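Local coordinates for hypothetical protein Rv2827c (Mycobacterium tuberculosis, PDB 1ZEL) that is of unknown function but probably binds DNA through a winged helix-turn-helix region and carries an AbiEi-type antitoxin C-terminal domain, at residues W231-Y236 with P260-T265; R246-L251 with P279-V284; F264-S269 with D285-P290. All coordinates share one frame; numbering follows the deposited sequence. Where two conformers were deposited one is given.

The three contacts lie on the same side of the chain's centre and surround one small mixed sheet, whose strand order is 262-264, 283-285, 276-278. Contact 1 sets helix 228-240 against an outer strand, 262-264; contact 2, its centre about 8 Å away, sets the next helix, 244-251, against the turn entering strand 283-285. Contact 3 joins the C-terminal ends of the parallel strands 262-264 and 283-285, its centre about 10 Å from that of contact 1 and 16 Å from that of contact 2. Contacts 1 and 3 share F264 and T265; backbone bonds from T262 and F264 to V284 tie contact 1 to contact 2. Residues 231-290 are thus interleaved around the one sheet.

Contact 1: residues W231-Y236 with P260-T265; sequences WQRASY and PVTRFT
R233 and Q232 of helix 228-240 reach over strand 262-264, an edge strand of a small mixed sheet, in a helix-on-sheet packing whose short axes approach to 9.1 Å at 47°. Two hydrogen bonds run from side chain to backbone. Q232 NE2 gives to P260 O at 3.0 Å, nearly along the C=O axis, and a water bridges Q232 OE1 to that same carbonyl; NE2 also bonds Y281 O, so it serves carbonyls ahead of both parallel strands. R233 NH1 gives to R263 O at 3.0 Å, with an N-H...O angle of 133° and the acceptor tilted from the guanidinium plane. R233 NE donates to A191 O, which helps fix the guanidinium's rotation.

Apolar contacts carry the rest. T262 CG2 lies 3.9 Å from Q232 CB, the two side chains sliding past each other in opposite directions. Y236 CD2 meets F264 CD1 at 3.7 Å, while Y236 OH is hydrogen-bonded to D285 OD2. F264 CG stands anti to its backbone N (chi1 -155°), which carries the ring toward the helix; the aliphatic part of R233 crosses it: R233 CD makes a CH-pi contact over one face, 3.8 Å from the centroid and offset toward the rim.

Contact 2: residues R246-L251 with P279-V284; sequences RGQALL and PEYQLV
L251 and Y281 mark one of the two closest backbone approaches, their CA atoms 7.4 Å apart, and Q248 and E280 mark the other at 7.1 Å, between helix 244-251 and the turn 279-282. The Y281 ring lies between them. It enters edge first against the helix backbone, with G247 C lying in its plane 3.8 Å from Y281 CE2 and Q248 N at the same edge. G247 has no side chain there: a CB would sit about 3.0 Å from Y281 OH, so its absence lets the phenol approach. Q248 crosses Y281 at about a right angle and lays its CG 3.4 Å from Y281 OH, whose hydrogen-bond partner is D239 of helix 228-240. L251 has CG anti to its backbone N (chi1 -173°), and rotation about CB-CG then sets the CD2 methyl 3.6 Å from Y281 CD2 and 3.5 Å from E280 O. E280 CB lies over one face of the Y281 ring, offset toward its rim. The turn itself is held by Q282, whose N and NE2 both bond P279 O, NE2 at 2.9 Å on a lone pair. Q282 and L283 both face A278, forming a G1 beta bulge in the hairpin of strands 276-278 and 283-285.

Contact 3: residues F264-S269 with D285-P290; sequences FTTAHS and DELVVP
H268 and E286 meet through a His-carboxylate hydrogen bond: ND1 gives to E286 OE1 at 2.8 Å and 170°, in the imidazole plane and on the syn lone pair of OE1. ND1 also lies 3.0 Å from E286 OE2, a weak, bent second bond; the imidazole and carboxylate planes are 31° apart. E286 reaches the ring as an extended chain (chi2 179°), T265 lying alongside and pointing the same way. On the buried side, L287 CD2 packs 3.5 Å from both CD2 and CE2 of F264, while V288 CG2 sits over the centre of that ring in a CH-pi contact, 4.3 Å from its centroid.

The next shell combines backbone bonds with turn-capping side chains. E286 N bonds F264 O at 2.9 Å, one of two bonds making the parallel F264-D285 bridge. T265 OG1 accepts from A267 N in an ST turn, bending the loop that carries H268. D285 accepts three backbone N-H bonds: OD1 receives V288 N on the syn lone pair and L287 N from above the carboxylate plane; OD2, the partner of Y236, takes V289 N at 2.8 Å. The contact closes on an Asx turn and Asx motif leading strand 283-285 into helix 288-296, with L287 at the N-cap.

Contact 1: residues W231-Y236 with P260-T265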
loop_
_atom_site.group_PDB
_atom_site.type_symbol
_atom_site.label_atom_id
_atom_site.label_comp_id
_atom_site.label_asym_id
_atom_site.label_seq_id
_atom_site.Cartn_x
_atom_site.Cartn_y
_atom_site.Cartn_z
ATOM N N TRP A 231 -10.601 11.414 -15.879
ATOM C CA TRP A 231 -11.048 12.748 -15.536
ATOM C C TRP A 231 -12.533 12.747 -15.220
ATOM O O TRP A 231 -12.967 13.329 -14.218
ATOM C CB TRP A 231 -10.784 13.702 -16.709
ATOM C CG TRP A 231 -9.353 14.063 -16.892
ATOM C CD1 TRP A 231 -8.388 13.316 -17.501
ATOM C CD2 TRP A 231 -8.730 15.298 -16.493
ATOM N NE1 TRP A 231 -7.188 14.013 -17.506
ATOM C CE2 TRP A 231 -7.375 15.229 -16.893
ATOM C CE3 TRP A 231 -9.194 16.455 -15.842
ATOM C CZ2 TRP A 231 -6.467 16.282 -16.657
ATOM C CZ3 TRP A 231 -8.297 17.498 -15.593
ATOM C CH2 TRP A 231 -6.940 17.395 -15.988
ATOM N N GLN A 232 -13.311 12.074 -16.067
ATOM C CA GLN A 232 -14.767 11.945 -15.842
ATOM C C GLN A 232 -15.057 11.290 -14.504
ATOM O O GLN A 232 -15.844 11.818 -13.698
ATOM C CB GLN A 232 -15.432 11.162 -16.983
ATOM C CG GLN A 232 -15.380 11.897 -18.321
ATOM C CD GLN A 232 -15.677 10.976 -19.479
ATOM O OE1 GLN A 232 -14.764 10.446 -20.091
ATOM N NE2 GLN A 232 -16.956 10.767 -19.777
ATOM N N ARG A 233 -14.432 10.142 -14.271
ATOM C CA ARG A 233 -14.625 9.431 -13.015
ATOM C C ARG A 233 -14.141 10.187 -11.787
ATOM O O ARG A 233 -14.830 10.200 -10.748
ATOM C CB ARG A 233 -14.053 8.017 -13.095
ATOM C CG ARG A 233 -14.776 7.197 -14.146
ATOM C CD ARG A 233 -14.541 5.730 -13.985
ATOM N NE ARG A 233 -13.223 5.363 -14.448
ATOM C CZ ARG A 233 -12.959 4.788 -15.615
ATOM N NH1 ARG A 233 -13.930 4.517 -16.478
ATOM N NH2 ARG A 233 -11.703 4.485 -15.911
ATOM N N ALA A 234 -13.004 10.871 -11.908
ATOM C CA ALA A 234 -12.462 11.627 -10.769
ATOM C C ALA A 234 -13.371 12.784 -10.430
ATOM O O ALA A 234 -13.593 13.102 -9.257
ATOM C CB ALA A 234 -11.048 12.148 -11.090
ATOM N N SER A 235 -13.885 13.432 -11.471
ATOM C CA SER A 235 -14.772 14.567 -11.281
ATOM C C SER A 235 -16.093 14.140 -10.664
ATOM O O SER A 235 -16.636 14.835 -9.790
ATOM C CB SER A 235 -14.990 15.326 -12.587
ATOM O OG SER A 235 -13.746 15.737 -13.103
ATOM N N TYR A 236 -16.603 12.990 -11.108
ATOM C CA TYR A 236 -17.790 12.387 -10.513
ATOM C C TYR A 236 -17.597 11.991 -9.035
ATOM O O TYR A 236 -18.532 12.077 -8.233
ATOM C CB TYR A 236 -18.179 11.141 -11.311
ATOM C CG TYR A 236 -19.427 10.476 -10.801
ATOM C CD1 TYR A 236 -20.666 11.091 -10.938
ATOM C CD2 TYR A 236 -19.376 9.221 -10.196
ATOM C CE1 TYR A 236 -21.832 10.484 -10.481
ATOM C CE2 TYR A 236 -20.542 8.609 -9.729
ATOM C CZ TYR A 236 -21.759 9.246 -9.871
ATOM O OH TYR A 236 -22.909 8.634 -9.420
ATOM N N PRO A 260 -16.470 10.858 -24.837
ATOM C CA PRO A 260 -17.274 9.629 -24.960
ATOM C C PRO A 260 -17.965 9.296 -23.642
ATOM O O PRO A 260 -17.499 9.729 -22.588
ATOM C CB PRO A 260 -16.215 8.564 -25.289
ATOM C CG PRO A 260 -15.146 9.357 -26.028
ATOM C CD PRO A 260 -15.070 10.635 -25.240
ATOM N N VAL A 261 -19.055 8.532 -23.682
ATOM C CA VAL A 261 -19.702 8.130 -22.421
ATOM C C VAL A 261 -18.800 7.098 -21.742
ATOM O O VAL A 261 -18.258 6.223 -22.410
ATOM C CB VAL A 261 -21.142 7.575 -22.610
ATOM C CG1 VAL A 261 -21.700 7.048 -21.279
ATOM C CG2 VAL A 261 -22.063 8.656 -23.170
ATOM N N THR A 262 -18.609 7.218 -20.432
ATOM C CA THR A 262 -17.796 6.240 -19.721
ATOM C C THR A 262 -18.601 5.537 -18.645
ATOM O O THR A 262 -19.570 6.104 -18.131
ATOM C CB THR A 262 -16.530 6.898 -19.086
ATOM O OG1 THR A 262 -15.580 5.872 -18.768
ATOM C CG2 THR A 262 -16.906 7.656 -17.812
ATOM N N ARG A 263 -18.223 4.295 -18.332
ATOM C CA ARG A 263 -18.847 3.562 -17.235
ATOM C C ARG A 263 -17.949 3.617 -16.011
ATOM O O ARG A 263 -16.727 3.555 -16.128
ATOM C CB ARG A 263 -19.108 2.105 -17.627
ATOM C CG ARG A 263 -20.294 1.889 -18.550
ATOM C CD ARG A 263 -20.457 0.395 -18.877
ATOM N NE ARG A 263 -21.550 0.120 -19.813
ATOM C CZ ARG A 263 -21.391 -0.303 -21.070
ATOM N NH1 ARG A 263 -20.176 -0.506 -21.574
ATOM N NH2 ARG A 263 -22.456 -0.539 -21.829
ATOM N N PHE A 264 -18.563 3.749 -14.844
ATOM C CA PHE A 264 -17.862 3.687 -13.584
ATOM C C PHE A 264 -18.226 2.329 -13.054
ATOM O O PHE A 264 -19.331 2.131 -12.582
ATOM C CB PHE A 264 -18.320 4.786 -12.607
ATOM C CG PHE A 264 -17.266 5.147 -11.582
ATOM C CD1 PHE A 264 -17.072 6.454 -11.191
ATOM C CD2 PHE A 264 -16.442 4.161 -11.034
ATOM C CE1 PHE A 264 -16.074 6.781 -10.260
ATOM C CE2 PHE A 264 -15.446 4.483 -10.112
ATOM C CZ PHE A 264 -15.259 5.795 -9.739
ATOM N N THR A 265 -17.309 1.381 -13.190
ATOM C CA THR A 265 -17.596 -0.016 -12.905
ATOM C C THR A 265 -16.278 -0.750 -12.634
ATOM O O THR A 265 -15.240 -0.365 -13.163
ATOM C CB THR A 265 -18.349 -0.710 -14.085
ATOM O OG1 THR A 265 -18.782 -2.015 -13.672
ATOM C CG2 THR A 265 -17.448 -0.857 -15.332
HETATM O O HOH W 1 -14.627 8.658 -22.021
#

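Contact 2: residues R246-L251 with P279-V284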
loop_
_atom_site.group_PDB
_atom_site.type_symbol
_atom_site.label_atom_id
_atom_site.label_comp_id
_atom_site.label_asym_id
_atom_site.label_seq_id
_atom_site.Cartn_x
_atom_site.Cartn_y
_atom_site.Cartn_z
ATOM N N ARG A 246 -16.810 21.706 -7.704
ATOM C CA ARG A 246 -15.394 21.330 -7.869
ATOM C C ARG A 246 -15.234 20.276 -8.959
ATOM O O ARG A 246 -14.292 20.339 -9.761
ATOM C CB ARG A 246 -14.783 20.837 -6.545
ATOM C CG ARG A 246 -14.520 21.969 -5.511
ATOM C CD ARG A 246 -13.919 21.427 -4.197
ATOM N NE ARG A 246 -12.776 20.536 -4.441
ATOM C CZ ARG A 246 -12.300 19.662 -3.559
ATOM N NH1 ARG A 246 -12.835 19.568 -2.351
ATOM N NH2 ARG A 246 -11.287 18.887 -3.886
ATOM N N GLY A 247 -16.149 19.303 -8.981
ATOM C CA GLY A 247 -16.104 18.230 -9.982
ATOM C C GLY A 247 -16.232 18.741 -11.412
ATOM O O GLY A 247 -15.461 18.355 -12.303
ATOM N N GLN A 248 -17.183 19.643 -11.630
ATOM C CA GLN A 248 -17.384 20.225 -12.956
ATOM C C GLN A 248 -16.210 21.124 -13.385
ATOM O O GLN A 248 -15.822 21.147 -14.570
ATOM C CB GLN A 248 -18.721 20.957 -12.990
ATOM C CG GLN A 248 -19.904 19.975 -12.882
ATOM C CD GLN A 248 -21.227 20.640 -12.559
ATOM O OE1 GLN A 248 -21.470 21.784 -12.936
ATOM N NE2 GLN A 248 -22.098 19.917 -11.862
ATOM N N ALA A 249 -15.614 21.823 -12.420
ATOM C CA ALA A 249 -14.461 22.671 -12.719
ATOM C C ALA A 249 -13.249 21.818 -13.064
ATOM O O ALA A 249 -12.472 22.161 -13.962
ATOM C CB ALA A 249 -14.139 23.575 -11.561
ATOM N N LEU A 250 -13.084 20.708 -12.351
ATOM C CA LEU A 250 -11.957 19.815 -12.604
ATOM C C LEU A 250 -12.131 19.223 -13.980
ATOM O O LEU A 250 -11.178 19.154 -14.768
ATOM C CB LEU A 250 -11.879 18.702 -11.528
ATOM C CG LEU A 250 -10.747 17.684 -11.768
ATOM C CD1 LEU A 250 -9.392 18.388 -11.706
ATOM C CD2 LEU A 250 -10.833 16.526 -10.786
ATOM N N LEU A 251 -13.361 18.813 -14.289
ATOM C CA LEU A 251 -13.595 18.139 -15.574
ATOM C C LEU A 251 -13.320 19.085 -16.730
ATOM O O LEU A 251 -12.796 18.668 -17.762
ATOM C CB LEU A 251 -15.003 17.523 -15.677
ATOM C CG LEU A 251 -15.286 16.654 -16.919
ATOM C CD1 LEU A 251 -14.224 15.574 -17.191
ATOM C CD2 LEU A 251 -16.630 16.023 -16.831
ATOM N N PRO A 279 -25.017 13.086 -16.629
ATOM C CA PRO A 279 -24.669 13.729 -17.898
ATOM C C PRO A 279 -23.584 14.823 -17.764
ATOM O O PRO A 279 -22.870 15.097 -18.734
ATOM C CB PRO A 279 -26.009 14.310 -18.371
ATOM C CG PRO A 279 -26.810 14.486 -17.108
ATOM C CD PRO A 279 -26.435 13.302 -16.278
ATOM N N GLU A 280 -23.457 15.417 -16.574
ATOM C CA GLU A 280 -22.433 16.418 -16.292
ATOM C C GLU A 280 -21.027 15.853 -16.552
ATOM O O GLU A 280 -20.108 16.579 -16.892
ATOM C CB GLU A 280 -22.566 16.886 -14.835
ATOM C CG GLU A 280 -23.976 17.400 -14.433
ATOM C CD GLU A 280 -24.996 16.295 -14.090
ATOM O OE1 GLU A 280 -24.612 15.111 -13.962
ATOM O OE2 GLU A 280 -26.203 16.619 -13.937
ATOM N N TYR A 281 -20.880 14.533 -16.386
ATOM C CA TYR A 281 -19.574 13.870 -16.519
ATOM C C TYR A 281 -19.570 12.830 -17.623
ATOM O O TYR A 281 -18.592 12.081 -17.783
ATOM C CB TYR A 281 -19.147 13.252 -15.177
ATOM C CG TYR A 281 -19.334 14.228 -14.054
ATOM C CD1 TYR A 281 -20.469 14.179 -13.242
ATOM C CD2 TYR A 281 -18.435 15.270 -13.862
ATOM C CE1 TYR A 281 -20.660 15.124 -12.225
ATOM C CE2 TYR A 281 -18.624 16.214 -12.856
ATOM C CZ TYR A 281 -19.748 16.136 -12.047
ATOM O OH TYR A 281 -19.931 17.067 -11.039
ATOM N N GLN A 282 -20.659 12.814 -18.401
ATOM C CA GLN A 282 -20.937 11.789 -19.397
ATOM C C GLN A 282 -20.611 10.417 -18.847
ATOM O O GLN A 282 -19.818 9.673 -19.413
ATOM C CB GLN A 282 -20.199 12.090 -20.723
ATOM C CG GLN A 282 -20.701 13.402 -21.421
ATOM C CD GLN A 282 -22.103 13.248 -21.976
ATOM O OE1 GLN A 282 -22.321 12.457 -22.885
ATOM N NE2 GLN A 282 -23.066 13.978 -21.414
ATOM N N LEU A 283 -21.236 10.101 -17.717
ATOM C CA LEU A 283 -20.858 8.938 -16.957
ATOM C C LEU A 283 -22.069 8.126 -16.557
ATOM O O LEU A 283 -23.063 8.668 -16.053
ATOM C CB LEU A 283 -20.084 9.402 -15.706
ATOM C CG LEU A 283 -19.454 8.373 -14.798
ATOM C CD1 LEU A 283 -18.198 8.955 -14.251
ATOM C CD2 LEU A 283 -20.394 8.022 -13.686
ATOM N N VAL A 284 -21.968 6.821 -16.787
ATOM C CA VAL A 284 -22.930 5.852 -16.274
ATOM C C VAL A 284 -22.279 5.215 -15.029
ATOM O O VAL A 284 -21.245 4.554 -15.125
ATOM C CB VAL A 284 -23.266 4.778 -17.329
ATOM C CG1 VAL A 284 -24.159 3.701 -16.726
ATOM C CG2 VAL A 284 -23.977 5.439 -18.540
#

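Contact 3: residues F264-S269 with D285-P290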
loop_
_atom_site.group_PDB
_atom_site.type_symbol
_atom_site.label_atom_id
_atom_site.label_comp_id
_atom_site.label_asym_id
_atom_site.label_seq_id
_atom_site.Cartn_x
_atom_site.Cartn_y
_atom_site.Cartn_z
ATOM N N PHE A 264 -18.563 3.749 -14.844
ATOM C CA PHE A 264 -17.862 3.687 -13.584
ATOM C C PHE A 264 -18.226 2.329 -13.054
ATOM O O PHE A 264 -19.331 2.131 -12.582
ATOM C CB PHE A 264 -18.320 4.786 -12.607
ATOM C CG PHE A 264 -17.266 5.147 -11.582
ATOM C CD1 PHE A 264 -17.072 6.454 -11.191
ATOM C CD2 PHE A 264 -16.442 4.161 -11.034
ATOM C CE1 PHE A 264 -16.074 6.781 -10.260
ATOM C CE2 PHE A 264 -15.446 4.483 -10.112
ATOM C CZ PHE A 264 -15.259 5.795 -9.739
ATOM N N THR A 265 -17.309 1.381 -13.190
ATOM C CA THR A 265 -17.596 -0.016 -12.905
ATOM C C THR A 265 -16.278 -0.750 -12.634
ATOM O O THR A 265 -15.240 -0.365 -13.163
ATOM C CB THR A 265 -18.349 -0.710 -14.085
ATOM O OG1 THR A 265 -18.782 -2.015 -13.672
ATOM C CG2 THR A 265 -17.448 -0.857 -15.332
ATOM N N THR A 266 -16.324 -1.809 -11.826
ATOM C CA THR A 266 -15.143 -2.664 -11.649
ATOM C C THR A 266 -15.163 -3.841 -12.626
ATOM O O THR A 266 -14.144 -4.533 -12.827
ATOM C CB THR A 266 -15.004 -3.182 -10.208
ATOM O OG1 THR A 266 -16.251 -3.730 -9.778
ATOM C CG2 THR A 266 -14.625 -2.053 -9.278
ATOM N N ALA A 267 -16.335 -4.049 -13.228
ATOM C CA ALA A 267 -16.578 -5.082 -14.224
ATOM C C ALA A 267 -18.016 -4.883 -14.687
ATOM O O ALA A 267 -18.960 -5.148 -13.937
ATOM C CB ALA A 267 -16.380 -6.506 -13.627
ATOM N N HIS A 268 -18.191 -4.384 -15.908
ATOM C CA HIS A 268 -19.538 -4.142 -16.433
ATOM C C HIS A 268 -20.375 -5.432 -16.631
ATOM O O HIS A 268 -19.886 -6.431 -17.165
ATOM C CB HIS A 268 -19.471 -3.325 -17.729
ATOM C CG HIS A 268 -20.785 -3.215 -18.436
ATOM N ND1 HIS A 268 -21.868 -2.562 -17.890
ATOM C CD2 HIS A 268 -21.191 -3.681 -19.641
ATOM C CE1 HIS A 268 -22.888 -2.632 -18.727
ATOM N NE2 HIS A 268 -22.499 -3.296 -19.801
ATOM N N SER A 269 -21.630 -5.390 -16.182
ATOM C CA SER A 269 -22.615 -6.446 -16.468
ATOM C C SER A 269 -24.020 -5.861 -16.712
ATOM O O SER A 269 -24.441 -4.895 -16.049
ATOM C CB SER A 269 -22.640 -7.515 -15.354
ATOM O OG SER A 269 -22.832 -6.931 -14.068
ATOM N N ASP A 285 -22.874 5.457 -13.869
ATOM C CA ASP A 285 -22.341 4.958 -12.616
ATOM C C ASP A 285 -22.979 3.614 -12.262
ATOM O O ASP A 285 -24.146 3.558 -11.903
ATOM C CB ASP A 285 -22.567 5.988 -11.493
ATOM C CG ASP A 285 -22.023 5.526 -10.135
ATOM O OD1 ASP A 285 -21.168 4.622 -10.103
ATOM O OD2 ASP A 285 -22.462 6.068 -9.092
ATOM N N GLU A 286 -22.189 2.545 -12.360
ATOM C CA GLU A 286 -22.638 1.199 -12.006
ATOM C C GLU A 286 -22.067 0.751 -10.671
ATOM O O GLU A 286 -22.279 -0.387 -10.217
ATOM C CB GLU A 286 -22.251 0.230 -13.116
ATOM C CG GLU A 286 -22.822 0.655 -14.444
ATOM C CD GLU A 286 -22.456 -0.243 -15.602
ATOM O OE1 GLU A 286 -21.625 -1.167 -15.435
ATOM O OE2 GLU A 286 -23.021 -0.019 -16.696
ATOM N N LEU A 287 -21.397 1.676 -10.000
ATOM C CA LEU A 287 -20.599 1.324 -8.841
ATOM C C LEU A 287 -20.874 2.141 -7.585
ATOM O O LEU A 287 -21.240 1.581 -6.571
ATOM C CB LEU A 287 -19.113 1.391 -9.200
ATOM C CG LEU A 287 -18.052 1.209 -8.110
ATOM C CD1 LEU A 287 -18.072 -0.204 -7.584
ATOM C CD2 LEU A 287 -16.714 1.519 -8.751
ATOM N N VAL A 288 -20.652 3.446 -7.643
ATOM C CA VAL A 288 -20.653 4.258 -6.439
ATOM C C VAL A 288 -22.061 4.323 -5.832
ATOM O O VAL A 288 -22.281 3.812 -4.726
ATOM C CB VAL A 288 -20.033 5.642 -6.696
ATOM C CG1 VAL A 288 -20.200 6.564 -5.488
ATOM C CG2 VAL A 288 -18.529 5.485 -7.026
ATOM N N VAL A 289 -23.017 4.892 -6.568
ATOM C CA VAL A 289 -24.416 4.964 -6.090
ATOM C C VAL A 289 -25.070 3.571 -5.892
ATOM O O VAL A 289 -25.649 3.299 -4.834
ATOM C CB VAL A 289 -25.255 5.974 -6.925
ATOM C CG1 VAL A 289 -26.669 6.113 -6.369
ATOM C CG2 VAL A 289 -24.582 7.332 -6.893
ATOM N N PRO A 290 -24.917 2.654 -6.859
ATOM C CA PRO A 290 -25.403 1.282 -6.624
ATOM C C PRO A 290 -24.890 0.578 -5.347
ATOM O O PRO A 290 -25.667 -0.146 -4.702
ATOM C CB PRO A 290 -24.918 0.531 -7.868
ATOM C CG PRO A 290 -24.837 1.584 -8.903
ATOM C CD PRO A 290 -24.328 2.787 -8.204
#